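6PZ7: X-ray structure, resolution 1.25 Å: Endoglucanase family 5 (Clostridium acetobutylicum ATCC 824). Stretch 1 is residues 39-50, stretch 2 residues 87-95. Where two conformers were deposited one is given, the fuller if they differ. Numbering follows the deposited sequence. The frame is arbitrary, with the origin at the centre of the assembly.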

# COMPACT_ATOMS: atom_id res chain seq x y z
N LYS A 39 0.83 -17.47 -11.15
CA LYS A 39 1.78 -17.51 -10.04
C LYS A 39 2.95 -16.57 -10.35
O LYS A 39 3.51 -16.59 -11.45
N THR A 40 3.32 -15.75 -9.39
CA THR A 40 4.37 -14.76 -9.62
C THR A 40 5.72 -15.44 -9.83
O THR A 40 6.04 -16.42 -9.16
N THR A 41 6.50 -14.91 -10.77
CA THR A 41 7.84 -15.39 -11.05
C THR A 41 8.86 -14.27 -10.87
O THR A 41 8.55 -13.07 -10.94
N LYS A 42 10.11 -14.70 -10.68
CA LYS A 42 11.22 -13.76 -10.64
C LYS A 42 11.27 -12.91 -11.91
O LYS A 42 11.56 -11.71 -11.86
N ALA A 43 10.98 -13.53 -13.05
CA ALA A 43 11.05 -12.80 -14.32
C ALA A 43 10.06 -11.63 -14.36
O ALA A 43 10.34 -10.59 -14.95
N MET A 44 8.89 -11.79 -13.75
CA MET A 44 7.93 -10.68 -13.68
C MET A 44 8.52 -9.53 -12.87
O MET A 44 8.44 -8.36 -13.26
N ILE A 45 9.11 -9.85 -11.72
CA ILE A 45 9.71 -8.82 -10.86
C ILE A 45 10.92 -8.18 -11.54
O ILE A 45 11.15 -6.96 -11.43
N ASP A 46 11.69 -8.96 -12.30
CA ASP A 46 12.79 -8.40 -13.08
C ASP A 46 12.28 -7.34 -14.07
O ASP A 46 12.96 -6.34 -14.32
N LYS A 47 11.11 -7.57 -14.67
CA LYS A 47 10.55 -6.57 -15.58
C LYS A 47 10.30 -5.25 -14.85
O LYS A 47 10.53 -4.16 -15.40
N ILE A 48 9.81 -5.33 -13.62
CA ILE A 48 9.58 -4.14 -12.80
C ILE A 48 10.87 -3.38 -12.56
O ILE A 48 10.94 -2.15 -12.74
N LYS A 49 11.92 -4.10 -12.16
CA LYS A 49 13.21 -3.48 -11.93
C LYS A 49 13.76 -2.84 -13.19
O LYS A 49 14.26 -1.70 -13.16
N GLU A 50 13.68 -3.56 -14.31
CA GLU A 50 14.22 -3.08 -15.57
C GLU A 50 13.51 -1.82 -16.06
O GLU A 50 14.12 -1.01 -16.77
N ASN A 87 11.65 -12.29 -1.60
CA ASN A 87 13.00 -12.49 -2.11
C ASN A 87 13.15 -12.08 -3.55
O ASN A 87 14.23 -11.59 -3.92
N TYR A 88 12.15 -12.29 -4.42
CA TYR A 88 12.29 -11.80 -5.80
C TYR A 88 12.64 -10.32 -5.78
O TYR A 88 13.48 -9.85 -6.55
N VAL A 89 11.90 -9.56 -4.97
CA VAL A 89 12.05 -8.11 -4.91
C VAL A 89 13.40 -7.73 -4.28
O VAL A 89 14.17 -6.90 -4.82
N ILE A 90 13.72 -8.32 -3.13
CA ILE A 90 14.95 -7.99 -2.41
C ILE A 90 16.16 -8.36 -3.23
O ILE A 90 17.15 -7.61 -3.25
N GLN A 91 16.14 -9.53 -3.89
CA GLN A 91 17.26 -9.95 -4.72
C GLN A 91 17.47 -9.04 -5.93
O GLN A 91 18.56 -9.05 -6.51
N ASP A 92 16.47 -8.27 -6.32
CA ASP A 92 16.59 -7.27 -7.37
C ASP A 92 16.97 -5.90 -6.81
O ASP A 92 16.87 -4.90 -7.54
N HIS A 93 17.37 -5.81 -5.55
CA HIS A 93 17.85 -4.58 -4.94
C HIS A 93 16.80 -3.47 -5.02
O HIS A 93 17.11 -2.31 -5.29
N MET A 94 15.54 -3.82 -4.79
CA MET A 94 14.44 -2.89 -4.61
C MET A 94 13.97 -2.94 -3.16
O MET A 94 14.25 -3.89 -2.42
N TYR A 95 13.24 -1.91 -2.76
CA TYR A 95 12.45 -1.95 -1.54
C TYR A 95 11.24 -2.84 -1.74
O TYR A 95 10.64 -2.85 -2.81

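Packing between residues 39-50 and 87-95 of this family 5 endoglucanase. Helix 42-50 and helix 87-91 run in roughly the same direction, their axes 40° apart and 9.2 Å at closest approach, and the contact buries 585 Å² over both sides. The backbones come nearest at K42 and Y88 (CA to CA 5.3 Å).

Apolar packing centres on I45, whose CA-to-CB bond points toward the second stretch. With chi1 and chi2 both m, its CG1 lies 3.8 Å from Y88 CB, and its CG2 lies 3.7 Å from Y88 O, 4.0 Å from V89 CG2 and 3.7 Å from M94 CE. M94 (m, t, m) also points toward the first helix; its SD lies 4.3 Å from I48 CG2, and its CG packs 3.8 Å from K49 CD, so the aliphatic part of the lysine extends the greasy patch. V89 (t) points sideways; I45 CG2 lies 3.9 Å from V89 CA, beside the methyl contact.

The Y88 ring (chi1 m) lies against the start of the first helix. One face is covered by backbone, with Y88 CZ 3.8 Å from K42 N and Y88 CE2 3.7 Å from T41 C. T40 (m) brings its methyl CG2 to 4.1 Å from Y88 CE2. T41 points away and turns to its own helix: in the p rotamer its OG1 accepts from M44 N at 3.2 Å, capping the N terminus beside the ring.

The charged cluster gathers around D92 (chi1 m), which points toward the first helix. K42 starts sideways, but its chain (t, p, chi3 147°, p) brings NZ to D92 OD1 at 2.8 Å, a salt bridge across the stretches, and to D46 OD1 at 3.0 Å, a second one within its own helix. One ammonium thus serves two carboxylates. D46 (chi1 m) is directed away overall, yet its end returns to the contact: D46 OD1 lies 2.6 Å from D92 OD2, and K42 NZ lies near both acids. Water 1 extends the network, accepting from K42 NZ at 2.8 Å and donating to Q91 O at 3.0 Å, and so links the lysine to the backbone of the second stretch.

K49 points toward the second stretch and, with chi1 t, chi2 p and the remainder t, reaches the backbone carbonyls of D92 and H93. Its NZ donates to D92 O at 3.0 Å and, weakly, to H93 O at 3.3 Å.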

# COMPACT_ATOMS: atom_id res chain seq x y z
CB LYS A 39 2.25 -18.94 -9.83
CG LYS A 39 3.16 -19.10 -8.62
CD LYS A 39 3.46 -20.56 -8.37
CE LYS A 39 4.44 -20.71 -7.20
NZ LYS A 39 4.71 -22.15 -6.85
CB THR A 40 4.46 -13.82 -8.43
OG1 THR A 40 3.17 -13.30 -8.12
CG2 THR A 40 5.39 -12.65 -8.68
CB THR A 41 7.96 -15.91 -12.48
OG1 THR A 41 7.76 -14.81 -13.36
CG2 THR A 41 6.96 -17.00 -12.79
CB LYS A 42 12.52 -14.55 -10.46
CG LYS A 42 13.81 -13.76 -10.52
CD LYS A 42 13.83 -12.69 -9.45
CE LYS A 42 15.27 -12.46 -8.94
NZ LYS A 42 16.19 -11.92 -10.00
CB ALA A 43 10.81 -13.73 -15.48
CB MET A 44 6.61 -11.17 -13.05
CG MET A 44 5.84 -12.17 -13.89
SD MET A 44 4.50 -12.88 -12.91
CE MET A 44 4.14 -14.33 -13.92
CB ILE A 45 10.01 -9.40 -9.47
CG1 ILE A 45 8.74 -9.92 -8.82
CG2 ILE A 45 10.74 -8.38 -8.61
CD1 ILE A 45 7.61 -8.90 -8.68
CB ASP A 46 13.50 -9.53 -13.86
CG ASP A 46 14.31 -10.47 -13.01
OD1 ASP A 46 14.57 -10.23 -11.81
OD2 ASP A 46 14.75 -11.50 -13.56
CB LYS A 47 9.22 -7.10 -16.12
CG LYS A 47 8.71 -6.46 -17.38
CD LYS A 47 9.37 -7.02 -18.63
CE LYS A 47 8.75 -6.33 -19.77
NZ LYS A 47 9.45 -6.58 -21.01
CB ILE A 48 8.91 -4.54 -11.46
CG1 ILE A 48 7.65 -5.38 -11.67
CG2 ILE A 48 8.71 -3.33 -10.56
CD1 ILE A 48 6.64 -4.75 -12.55
CB LYS A 49 14.18 -4.54 -11.41
CG LYS A 49 15.64 -4.10 -11.26
CD LYS A 49 15.77 -3.04 -10.20
CE LYS A 49 17.26 -2.77 -9.89
NZ LYS A 49 17.39 -2.10 -8.56
CB GLU A 50 14.11 -4.19 -16.63
CG GLU A 50 15.10 -5.35 -16.39
CD GLU A 50 14.77 -6.66 -17.13
OE1 GLU A 50 13.80 -6.75 -17.92
OE2 GLU A 50 15.50 -7.66 -16.87
CB ASN A 87 13.51 -13.91 -1.86
CG ASN A 87 14.03 -14.10 -0.45
OD1 ASN A 87 14.22 -13.12 0.30
ND2 ASN A 87 14.29 -15.35 -0.08
CB TYR A 88 10.99 -12.00 -6.60
CG TYR A 88 10.45 -13.39 -6.81
CD1 TYR A 88 11.24 -14.51 -6.82
CD2 TYR A 88 9.09 -13.57 -7.01
CE1 TYR A 88 10.69 -15.77 -7.01
CE2 TYR A 88 8.53 -14.80 -7.19
CZ TYR A 88 9.34 -15.92 -7.19
OH TYR A 88 8.77 -17.17 -7.36
CB VAL A 89 10.87 -7.49 -4.13
CG1 VAL A 89 11.06 -5.99 -3.97
CG2 VAL A 89 9.55 -7.78 -4.84
CB ILE A 90 14.94 -8.64 -1.01
CG1 ILE A 90 13.81 -8.05 -0.11
CG2 ILE A 90 16.29 -8.57 -0.33
CD1 ILE A 90 13.99 -6.61 0.26
CB GLN A 91 17.03 -11.39 -5.21
CG GLN A 91 17.17 -12.41 -4.13
CD GLN A 91 16.69 -13.78 -4.50
OE1 GLN A 91 16.17 -14.01 -5.61
NE2 GLN A 91 16.83 -14.74 -3.60
CB ASP A 92 15.33 -7.21 -8.24
CG ASP A 92 15.27 -8.31 -9.25
OD1 ASP A 92 16.19 -9.15 -9.36
OD2 ASP A 92 14.26 -8.39 -10.00
CB HIS A 93 19.21 -4.17 -5.51
CG HIS A 93 20.29 -5.15 -5.17
ND1 HIS A 93 20.73 -5.35 -3.89
CD2 HIS A 93 20.97 -6.02 -5.95
CE1 HIS A 93 21.70 -6.26 -3.90
NE2 HIS A 93 21.83 -6.70 -5.13
CB MET A 94 13.29 -3.24 -5.54
CG MET A 94 13.66 -3.00 -7.01
SD MET A 94 12.28 -3.16 -8.18
CE MET A 94 12.00 -4.93 -8.12
CB TYR A 95 11.97 -0.53 -1.14
CG TYR A 95 13.08 0.33 -0.61
CD1 TYR A 95 13.90 1.07 -1.47
CD2 TYR A 95 13.32 0.41 0.74
CE1 TYR A 95 14.93 1.84 -0.98
CE2 TYR A 95 14.36 1.18 1.25
CZ TYR A 95 15.18 1.87 0.38
OH TYR A 95 16.21 2.62 0.93
O HOH W 1 18.56 -11.02 -8.75